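Local coordinates for protein putative aminotransferase (Actinomadura melliaura, PDB 4ZWV) that probably transfers an amino group to a sugar with the help of pyridoxal 5'-phosphate during aminopentose biosynthesis for the indolocarbazole AT2433, at residues A[71-83]-A[91-103]. Numbering follows the deposited sequence. Where two conformers were deposited one is given.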
# COMPACT_ATOMS: atom_id res chain seq x y z
N PRO A 71 11.26 -5.53 22.41
CA PRO A 71 10.16 -6.18 23.14
C PRO A 71 8.88 -5.35 23.09
O PRO A 71 8.94 -4.13 22.92
CB PRO A 71 10.71 -6.28 24.57
CG PRO A 71 11.67 -5.15 24.68
CD PRO A 71 12.32 -5.07 23.32
N GLU A 72 7.73 -6.01 23.23
CA GLU A 72 6.46 -5.30 23.16
C GLU A 72 6.31 -4.23 24.24
O GLU A 72 5.64 -3.23 24.03
CB GLU A 72 5.30 -6.30 23.26
CG GLU A 72 5.20 -7.23 22.08
CD GLU A 72 4.85 -6.51 20.79
OE1 GLU A 72 3.66 -6.14 20.63
OE2 GLU A 72 5.74 -6.30 19.95
N GLU A 73 6.94 -4.43 25.39
CA GLU A 73 6.85 -3.44 26.46
C GLU A 73 7.56 -2.13 26.11
O GLU A 73 7.36 -1.11 26.76
CB GLU A 73 7.39 -4.00 27.79
CG GLU A 73 8.83 -4.47 27.75
CD GLU A 73 8.96 -5.95 27.41
OE1 GLU A 73 10.03 -6.52 27.73
OE2 GLU A 73 8.03 -6.55 26.83
N ARG A 74 8.44 -2.16 25.11
CA ARG A 74 8.96 -0.91 24.56
C ARG A 74 7.99 -0.47 23.48
O ARG A 74 8.15 -0.79 22.31
CB ARG A 74 10.39 -1.06 24.05
CG ARG A 74 11.40 -0.99 25.20
CD ARG A 74 12.81 -1.38 24.77
NE ARG A 74 13.25 -0.60 23.63
CZ ARG A 74 14.19 -1.00 22.77
NH1 ARG A 74 14.78 -2.18 22.94
NH2 ARG A 74 14.53 -0.22 21.75
N ASP A 75 6.93 0.23 23.90
CA ASP A 75 5.79 0.50 23.04
C ASP A 75 5.73 1.93 22.52
O ASP A 75 4.81 2.29 21.80
CB ASP A 75 4.48 0.18 23.78
CG ASP A 75 4.24 1.08 24.99
OD1 ASP A 75 5.21 1.64 25.54
OD2 ASP A 75 3.07 1.21 25.41
N GLU A 76 6.75 2.71 22.86
CA GLU A 76 6.75 4.13 22.58
C GLU A 76 7.59 4.48 21.35
O GLU A 76 8.75 4.10 21.26
CB GLU A 76 7.25 4.88 23.81
CG GLU A 76 7.56 6.34 23.63
CD GLU A 76 8.13 6.93 24.90
OE1 GLU A 76 7.39 7.65 25.61
OE2 GLU A 76 9.31 6.66 25.21
N VAL A 77 7.01 5.23 20.42
CA VAL A 77 7.80 5.81 19.34
C VAL A 77 7.73 7.31 19.51
O VAL A 77 6.65 7.88 19.61
CB VAL A 77 7.29 5.41 17.95
CG1 VAL A 77 8.16 6.06 16.87
CG2 VAL A 77 7.29 3.89 17.80
N LEU A 78 8.90 7.95 19.54
CA LEU A 78 8.98 9.40 19.69
C LEU A 78 8.92 10.06 18.32
O LEU A 78 9.63 9.67 17.40
CB LEU A 78 10.27 9.78 20.42
CG LEU A 78 10.30 9.32 21.87
CD1 LEU A 78 11.72 9.25 22.45
CD2 LEU A 78 9.48 10.28 22.68
N SER A 79 8.06 11.05 18.18
CA SER A 79 7.83 11.69 16.89
C SER A 79 7.28 13.09 17.14
O SER A 79 6.68 13.34 18.18
CB SER A 79 6.84 10.86 16.06
OG SER A 79 6.70 11.36 14.75
N THR A 80 7.50 14.00 16.20
CA THR A 80 6.91 15.33 16.32
C THR A 80 5.58 15.37 15.56
O THR A 80 5.38 14.60 14.62
CB THR A 80 7.85 16.45 15.80
OG1 THR A 80 7.53 17.69 16.43
CG2 THR A 80 7.73 16.63 14.30
N PRO A 81 4.66 16.24 15.98
CA PRO A 81 3.39 16.34 15.25
C PRO A 81 3.44 17.28 14.05
O PRO A 81 2.46 17.32 13.31
CB PRO A 81 2.41 16.86 16.30
CG PRO A 81 3.26 17.61 17.27
CD PRO A 81 4.64 17.00 17.25
N LEU A 82 4.54 17.99 13.86
CA LEU A 82 4.67 18.88 12.72
C LEU A 82 5.23 18.08 11.56
O LEU A 82 6.42 18.15 11.22
CB LEU A 82 5.54 20.09 13.06
CG LEU A 82 5.58 21.15 11.95
CD1 LEU A 82 4.19 21.73 11.73
CD2 LEU A 82 6.56 22.25 12.28
N THR A 83 4.35 17.30 10.94
CA THR A 83 4.72 16.49 9.79
C THR A 83 3.45 16.08 9.08
O THR A 83 2.34 16.40 9.53
CB THR A 83 5.54 15.25 10.19
OG1 THR A 83 5.93 14.52 9.01
CG2 THR A 83 4.75 14.35 11.11
N ILE A 91 2.97 4.77 12.80
CA ILE A 91 3.24 4.34 14.18
C ILE A 91 2.01 3.66 14.79
O ILE A 91 2.12 2.59 15.39
CB ILE A 91 3.66 5.53 15.08
CG1 ILE A 91 4.95 6.15 14.54
CG2 ILE A 91 3.82 5.07 16.54
CD1 ILE A 91 5.27 7.51 15.18
N LEU A 92 0.84 4.27 14.61
CA LEU A 92 -0.39 3.72 15.16
C LEU A 92 -0.73 2.38 14.50
O LEU A 92 -1.16 1.44 15.18
CB LEU A 92 -1.55 4.71 15.00
CG LEU A 92 -1.31 6.05 15.70
CD1 LEU A 92 -2.50 6.97 15.49
CD2 LEU A 92 -1.05 5.83 17.18
N ALA A 93 -0.51 2.29 13.19
CA ALA A 93 -0.80 1.06 12.44
C ALA A 93 0.15 -0.06 12.86
O ALA A 93 -0.21 -1.24 12.76
CB ALA A 93 -0.70 1.30 10.93
N ASP A 94 1.33 0.31 13.35
CA ASP A 94 2.31 -0.65 13.84
C ASP A 94 1.96 -1.14 15.25
O ASP A 94 2.65 -2.00 15.79
CB ASP A 94 3.71 -0.01 13.84
CG ASP A 94 4.84 -1.02 14.06
OD1 ASP A 94 4.98 -1.95 13.23
OD2 ASP A 94 5.59 -0.86 15.05
N GLY A 95 0.89 -0.61 15.83
CA GLY A 95 0.44 -1.03 17.15
C GLY A 95 1.15 -0.36 18.31
O GLY A 95 1.08 -0.83 19.44
N ARG A 96 1.82 0.77 18.04
CA ARG A 96 2.60 1.45 19.07
C ARG A 96 1.93 2.74 19.55
O ARG A 96 0.95 3.20 18.98
CB ARG A 96 4.01 1.78 18.57
CG ARG A 96 4.67 0.66 17.80
CD ARG A 96 4.78 -0.63 18.60
NE ARG A 96 5.25 -1.69 17.72
CZ ARG A 96 5.44 -2.95 18.08
NH1 ARG A 96 5.24 -3.33 19.34
NH2 ARG A 96 5.84 -3.84 17.18
N ARG A 97 2.52 3.32 20.58
CA ARG A 97 2.04 4.56 21.17
C ARG A 97 2.95 5.73 20.80
O ARG A 97 4.17 5.63 20.93
CB ARG A 97 1.96 4.37 22.69
CG ARG A 97 1.89 5.62 23.51
CD ARG A 97 1.66 5.24 24.98
NE ARG A 97 2.76 4.47 25.55
CZ ARG A 97 3.76 5.01 26.25
NH1 ARG A 97 3.79 6.32 26.44
NH2 ARG A 97 4.72 4.25 26.76
N ILE A 98 2.37 6.83 20.33
CA ILE A 98 3.15 8.01 19.98
C ILE A 98 3.41 8.84 21.23
O ILE A 98 2.48 9.13 21.99
CB ILE A 98 2.44 8.89 18.94
CG1 ILE A 98 2.15 8.12 17.65
CG2 ILE A 98 3.27 10.13 18.62
CD1 ILE A 98 1.18 8.84 16.72
N THR A 99 4.67 9.23 21.45
CA THR A 99 4.98 10.24 22.45
C THR A 99 5.48 11.45 21.68
O THR A 99 6.51 11.39 21.00
CB THR A 99 6.03 9.76 23.45
OG1 THR A 99 5.49 8.69 24.23
CG2 THR A 99 6.44 10.90 24.37
N TRP A 100 4.72 12.54 21.76
CA TRP A 100 5.05 13.73 20.98
C TRP A 100 6.30 14.42 21.48
O TRP A 100 6.49 14.59 22.69
CB TRP A 100 3.91 14.75 20.99
CG TRP A 100 2.62 14.28 20.40
CD1 TRP A 100 1.41 14.24 21.02
CD2 TRP A 100 2.40 13.82 19.05
NE1 TRP A 100 0.45 13.76 20.16
CE2 TRP A 100 1.03 13.51 18.94
CE3 TRP A 100 3.23 13.64 17.94
CZ2 TRP A 100 0.46 13.02 17.76
CZ3 TRP A 100 2.67 13.16 16.76
CH2 TRP A 100 1.30 12.86 16.68
N VAL A 101 7.14 14.83 20.54
CA VAL A 101 8.31 15.66 20.81
C VAL A 101 8.06 17.05 20.23
O VAL A 101 7.47 17.19 19.15
CB VAL A 101 9.58 15.04 20.19
CG1 VAL A 101 10.84 15.85 20.57
CG2 VAL A 101 9.73 13.59 20.66
N ASP A 102 8.51 18.06 20.96
CA ASP A 102 8.30 19.44 20.58
C ASP A 102 9.12 19.80 19.36
O ASP A 102 9.97 19.03 18.89
CB ASP A 102 8.66 20.36 21.75
CG ASP A 102 7.86 21.66 21.77
OD1 ASP A 102 7.21 22.01 20.75
OD2 ASP A 102 7.89 22.32 22.83
N VAL A 103 8.85 21.00 18.85
CA VAL A 103 9.49 21.54 17.67
C VAL A 103 10.41 22.71 18.05
O VAL A 103 10.04 23.54 18.89
CB VAL A 103 8.43 22.01 16.66
CG1 VAL A 103 9.05 22.75 15.50
CG2 VAL A 103 7.60 20.82 16.16
O HOH W 1 4.45 -2.29 21.73
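A beta-alpha-beta crossover pairs strand 76-79 in parallel with strand 97-100, the outermost strand, within this chain, at one end of the mixed sheet of this PLP-dependent aminotransferase fold; helix 85-93 makes the connection. Backbone bonds run from Arg97 N to Asp75 O (2.8 Å) through to Val101 N and Ser79 O. On the face packed against helix 85-93, Val77 CG1 meets Ile91 CD1 of that helix at 3.6 Å. On the other face Arg97, bent at chi3 (63°), turns its guanidinium back over Glu76 CB and grips Asp75 side-on: NH2 reaches OD1 on its syn side at 2.9 Å, while NE reaches OD2 from above the carboxylate plane. An alanine at Asp75 would remove both acceptors and would probably leave the Arg97 guanidinium freer to swing and without its two-nitrogen grip. Thr99 OG1 donates to Glu76 OE1 (2.6 Å) on its anti side, and Glu76 OE2 is held by Thr123 and Ser120. Before the strands, Arg96 NH1 points almost straight at Glu72 OE2 (3.1 Å), its NE engaging Asp94. At the end of strand 97-100, Trp100 is sandwiched between Ile98 CG2 and Pro81, whose CB makes a CH-pi contact 3.9 Å from the centroid of the six-membered ring.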